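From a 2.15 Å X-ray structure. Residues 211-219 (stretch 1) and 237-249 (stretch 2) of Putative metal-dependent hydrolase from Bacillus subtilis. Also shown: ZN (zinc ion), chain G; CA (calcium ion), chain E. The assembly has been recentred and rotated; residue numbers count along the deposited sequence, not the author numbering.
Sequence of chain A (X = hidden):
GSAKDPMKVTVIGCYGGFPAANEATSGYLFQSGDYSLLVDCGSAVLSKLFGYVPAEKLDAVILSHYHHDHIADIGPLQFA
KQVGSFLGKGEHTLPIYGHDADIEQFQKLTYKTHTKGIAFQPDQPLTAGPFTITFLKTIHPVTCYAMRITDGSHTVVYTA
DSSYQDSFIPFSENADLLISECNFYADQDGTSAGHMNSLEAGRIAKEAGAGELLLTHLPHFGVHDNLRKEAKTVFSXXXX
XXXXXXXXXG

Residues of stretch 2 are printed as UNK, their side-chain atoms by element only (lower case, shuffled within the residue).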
# COMPACT_ATOMS: atom_id res chain seq x y z
N GLY A 211 18.85 7.94 24.78
CA GLY A 211 19.29 9.26 24.40
C GLY A 211 18.14 10.17 24.02
O GLY A 211 18.14 11.35 24.32
N GLU A 212 17.16 9.62 23.31
CA GLU A 212 15.97 10.36 22.99
C GLU A 212 14.86 9.41 22.57
O GLU A 212 15.13 8.23 22.31
CB GLU A 212 16.24 11.39 21.90
CG GLU A 212 16.39 10.84 20.50
CD GLU A 212 16.74 11.91 19.49
OE1 GLU A 212 17.93 12.24 19.44
OE2 GLU A 212 15.85 12.38 18.73
N LEU A 213 13.64 9.93 22.51
CA LEU A 213 12.45 9.14 22.27
C LEU A 213 11.67 9.68 21.07
O LEU A 213 11.44 10.89 20.97
CB LEU A 213 11.57 9.09 23.53
CG LEU A 213 10.23 8.36 23.47
CD1 LEU A 213 10.45 6.89 23.06
CD2 LEU A 213 9.47 8.47 24.80
N LEU A 214 11.28 8.77 20.17
CA LEU A 214 10.43 9.08 19.01
C LEU A 214 9.16 8.26 19.05
O LEU A 214 9.21 7.04 19.04
CB LEU A 214 11.16 8.78 17.69
CG LEU A 214 10.42 9.13 16.39
CD1 LEU A 214 10.27 10.66 16.24
CD2 LEU A 214 11.12 8.56 15.17
N LEU A 215 8.03 8.94 19.12
CA LEU A 215 6.75 8.30 19.25
C LEU A 215 6.16 8.07 17.88
O LEU A 215 6.10 8.97 17.06
CB LEU A 215 5.84 9.20 20.10
CG LEU A 215 6.37 9.56 21.50
CD1 LEU A 215 5.40 10.54 22.22
CD2 LEU A 215 6.61 8.31 22.37
N THR A 216 5.68 6.86 17.63
CA THR A 216 5.17 6.49 16.32
C THR A 216 3.95 5.53 16.43
O THR A 216 3.38 5.33 17.52
CB THR A 216 6.35 5.92 15.49
OG1 THR A 216 5.93 5.73 14.13
CG2 THR A 216 6.87 4.58 16.07
N HIS A 217 3.53 4.99 15.30
CA HIS A 217 2.36 4.11 15.23
C HIS A 217 1.15 4.86 15.77
O HIS A 217 0.42 4.36 16.62
CB HIS A 217 2.59 2.83 15.99
CG HIS A 217 1.85 1.66 15.45
ND1 HIS A 217 0.55 1.37 15.83
CD2 HIS A 217 2.20 0.73 14.53
CE1 HIS A 217 0.16 0.28 15.19
NE2 HIS A 217 1.14 -0.13 14.39
N LEU A 218 0.95 6.04 15.22
CA LEU A 218 0.11 7.08 15.80
C LEU A 218 -1.38 6.81 15.60
O LEU A 218 -1.77 6.16 14.63
CB LEU A 218 0.46 8.43 15.17
CG LEU A 218 1.90 8.87 15.32
CD1 LEU A 218 2.16 10.19 14.47
CD2 LEU A 218 2.24 9.03 16.81
N PRO A 219 -2.21 7.34 16.51
CA PRO A 219 -3.66 7.16 16.42
C PRO A 219 -4.31 8.14 15.45
O PRO A 219 -3.68 9.08 15.03
CB PRO A 219 -4.14 7.45 17.84
CG PRO A 219 -3.12 8.41 18.40
CD PRO A 219 -1.81 7.99 17.77
N UNK A 237 14.27 13.45 28.86
CA UNK A 237 15.02 13.77 27.64
C UNK A 237 14.15 14.31 26.49
O UNK A 237 12.98 14.68 26.65
N UNK A 238 14.74 14.36 25.31
CA UNK A 238 14.05 14.79 24.12
C UNK A 238 13.02 13.76 23.64
O UNK A 238 13.31 12.57 23.53
o UNK A 238 14.99 16.24 19.51
c UNK A 238 15.06 15.03 23.00
c UNK A 238 14.47 15.76 21.79
c UNK A 238 15.43 15.84 20.61
o UNK A 238 16.61 15.45 20.75
N UNK A 239 11.83 14.26 23.32
CA UNK A 239 10.73 13.48 22.77
C UNK A 239 10.15 14.18 21.52
O UNK A 239 9.73 15.36 21.59
c UNK A 239 10.11 12.72 25.15
c UNK A 239 9.58 13.28 23.80
c UNK A 239 8.49 12.34 23.21
N UNK A 240 10.11 13.44 20.41
CA UNK A 240 9.52 13.89 19.17
C UNK A 240 8.38 12.98 18.72
O UNK A 240 8.28 11.81 19.11
c UNK A 240 10.59 13.93 18.07
n UNK A 240 12.89 14.46 18.61
o UNK A 240 11.41 16.11 18.47
c UNK A 240 11.68 14.93 18.39
N UNK A 241 7.51 13.55 17.90
CA UNK A 241 6.43 12.84 17.22
C UNK A 241 6.93 12.51 15.82
O UNK A 241 7.40 13.37 15.09
c UNK A 241 4.73 14.22 18.53
c UNK A 241 4.64 13.07 19.54
c UNK A 241 4.01 12.96 16.46
c UNK A 241 5.17 13.73 17.12
N UNK A 242 6.82 11.24 15.44
CA UNK A 242 7.20 10.76 14.12
C UNK A 242 6.34 11.43 13.02
O UNK A 242 5.18 11.71 13.25
c UNK A 242 7.01 9.22 14.07
N UNK A 243 6.91 11.65 11.84
CA UNK A 243 6.15 12.02 10.62
C UNK A 243 6.95 11.52 9.43
O UNK A 243 8.17 11.35 9.55
c UNK A 243 7.28 14.41 10.48
n UNK A 243 5.92 18.07 10.43
c UNK A 243 7.05 15.88 9.99
c UNK A 243 6.10 16.64 10.89
c UNK A 243 5.95 13.55 10.54
N UNK A 244 6.33 11.27 8.28
CA UNK A 244 7.11 10.90 7.09
C UNK A 244 8.13 12.00 6.87
O UNK A 244 7.80 13.16 6.98
c UNK A 244 6.24 10.76 5.81
o UNK A 244 5.26 9.73 5.94
N UNK A 245 9.38 11.63 6.64
CA UNK A 245 10.44 12.61 6.42
C UNK A 245 11.27 12.95 7.64
O UNK A 245 12.33 13.59 7.55
N UNK A 246 10.77 12.59 8.81
CA UNK A 246 11.55 12.80 10.02
C UNK A 246 12.93 12.10 9.89
O UNK A 246 12.99 10.91 9.60
c UNK A 246 10.81 12.25 11.25
c UNK A 246 11.57 12.46 12.54
c UNK A 246 11.32 13.59 13.32
c UNK A 246 12.95 12.87 14.92
c UNK A 246 12.50 11.54 12.97
c UNK A 246 13.19 11.73 14.14
c UNK A 246 12.01 13.79 14.52
N UNK A 247 14.01 12.82 10.18
CA UNK A 247 15.35 12.29 10.02
C UNK A 247 16.03 12.33 11.38
O UNK A 247 16.03 13.35 12.05
c UNK A 247 17.66 12.77 9.04
c UNK A 247 15.66 12.79 7.48
c UNK A 247 16.19 13.07 8.94
N UNK A 248 16.59 11.19 11.78
CA UNK A 248 17.52 11.12 12.91
C UNK A 248 18.87 10.68 12.37
O UNK A 248 18.94 9.73 11.60
c UNK A 248 21.30 7.75 16.27
c UNK A 248 17.92 10.77 16.25
c UNK A 248 20.74 8.71 17.06
c UNK A 248 20.79 7.44 15.02
c UNK A 248 17.07 10.09 13.94
c UNK A 248 19.65 9.40 16.55
c UNK A 248 19.68 8.12 14.51
c UNK A 248 19.10 9.13 15.29
c UNK A 248 17.99 10.01 15.11
n UNK A 248 18.92 10.40 17.12
N UNK A 249 19.93 11.35 12.79
CA UNK A 249 21.25 10.97 12.33
C UNK A 249 22.27 11.13 13.45
O UNK A 249 22.27 12.11 14.18
c UNK A 249 22.89 11.34 10.41
c UNK A 249 22.98 11.75 8.95
o UNK A 249 23.82 11.19 8.22
c UNK A 249 21.60 11.78 11.09
o UNK A 249 22.21 12.63 8.51
ZN ZN G . 1.02 -2.13 13.74
CA CA E . 17.39 16.34 18.59
O HOH W 1 13.27 11.87 18.56
O HOH W 2 16.66 14.46 17.15

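Position 237 has no side-chain atoms: Gly237. It leads into the strand, and a CB built on it would point toward stretch 1, 3.9 Å from Gly211 O.

Position 238 carries three carbons in a row, the third bearing two oxygens, its end near the Glu212 carboxylate, so it is Glu238. Its carboxylate grips the calcium ion with both oxygens, OE1 at 2.5 Å and OE2 at 2.6 Å from the metal CA. Its backbone O accepts a hydrogen bond from Leu213 N at 2.8 Å.

Position 239 has one carbon bearing two more, on the same sheet face as Leu213 and Leu215 and touching both: the short fork of Val239. Val239 CG1 lies 3.7 Å from Leu215 CD1, while its CA makes a CA-H...O contact of 3.2 Å with Leu213 O.

At position 240 there are two carbons, the second holding one oxygen and one nitrogen, beside Glu212 and Leu214. An amide of this length is Asn240. The side chain reaches back along its own strand, ND2 donating to Glu238 OE2 at 2.9 Å and to water 1 at 2.6 Å. That water donates to Glu212 OE2, again at 2.6 Å, so Glu212 and the amide are joined through solvent. The backbone straddles Leu214, with Asn240 N donating to Leu213 O and Leu215 N donating to Asn240 O, each at 2.9 Å.

Position 241 has four carbons forked at the first, one arm two carbons long, against Leu215 and Leu218: Ile241. CD1 meets Leu215 CD1 at 3.8 Å, and CG2 meets Leu218 CD1 at 3.9 Å.

A single carbon, pointing toward stretch 1 and 3.7 Å from Thr216 CB, marks the CB at position 242 as that of Ala242. Its N donates to Leu215 O at 2.9 Å, the last rung of the ladder.

Position 243, four carbons in a row ending in nitrogen, pointing away and exposed, is Lys243. One carbon and one oxygen at 244, out of reach, give Ser244. Position 245 is bare, and its backbone angles would jam a CB against the preceding carbonyl: Gly245.

Position 246 has one carbon and a six-carbon ring with Leu214 CD1 over its face, hence Phe246; CZ lies 3.7 Å from Leu214 CD1. Phe246 N donates to Lys243 O at 3.0 Å, closing a type II turn.

Position 247, again a three-carbon fork, without a contact here, is Val247. Position 248 has one carbon, then fused five- and six-membered rings holding eight carbons and one nitrogen, their edge at Glu212, so it is Trp248; NE1 makes a weak hydrogen bond of 3.1 Å to Glu212 OE1. Position 249, three carbons ending in two oxygens, exposed and out of reach, is Glu249.

The rule is a parallel ladder with two differently furnished faces. Backbone bonds fix the register; Leu213, Leu215, Val239 and Ile241 make one face greasy. The other mixes Leu214 with polar Glu212, Glu238 and Asn240, where water and calcium bind the carboxylates and the turn returns an aromatic to cover Leu214.

Stretch 2, residues 237-249: GEVNIAKSGFVWE
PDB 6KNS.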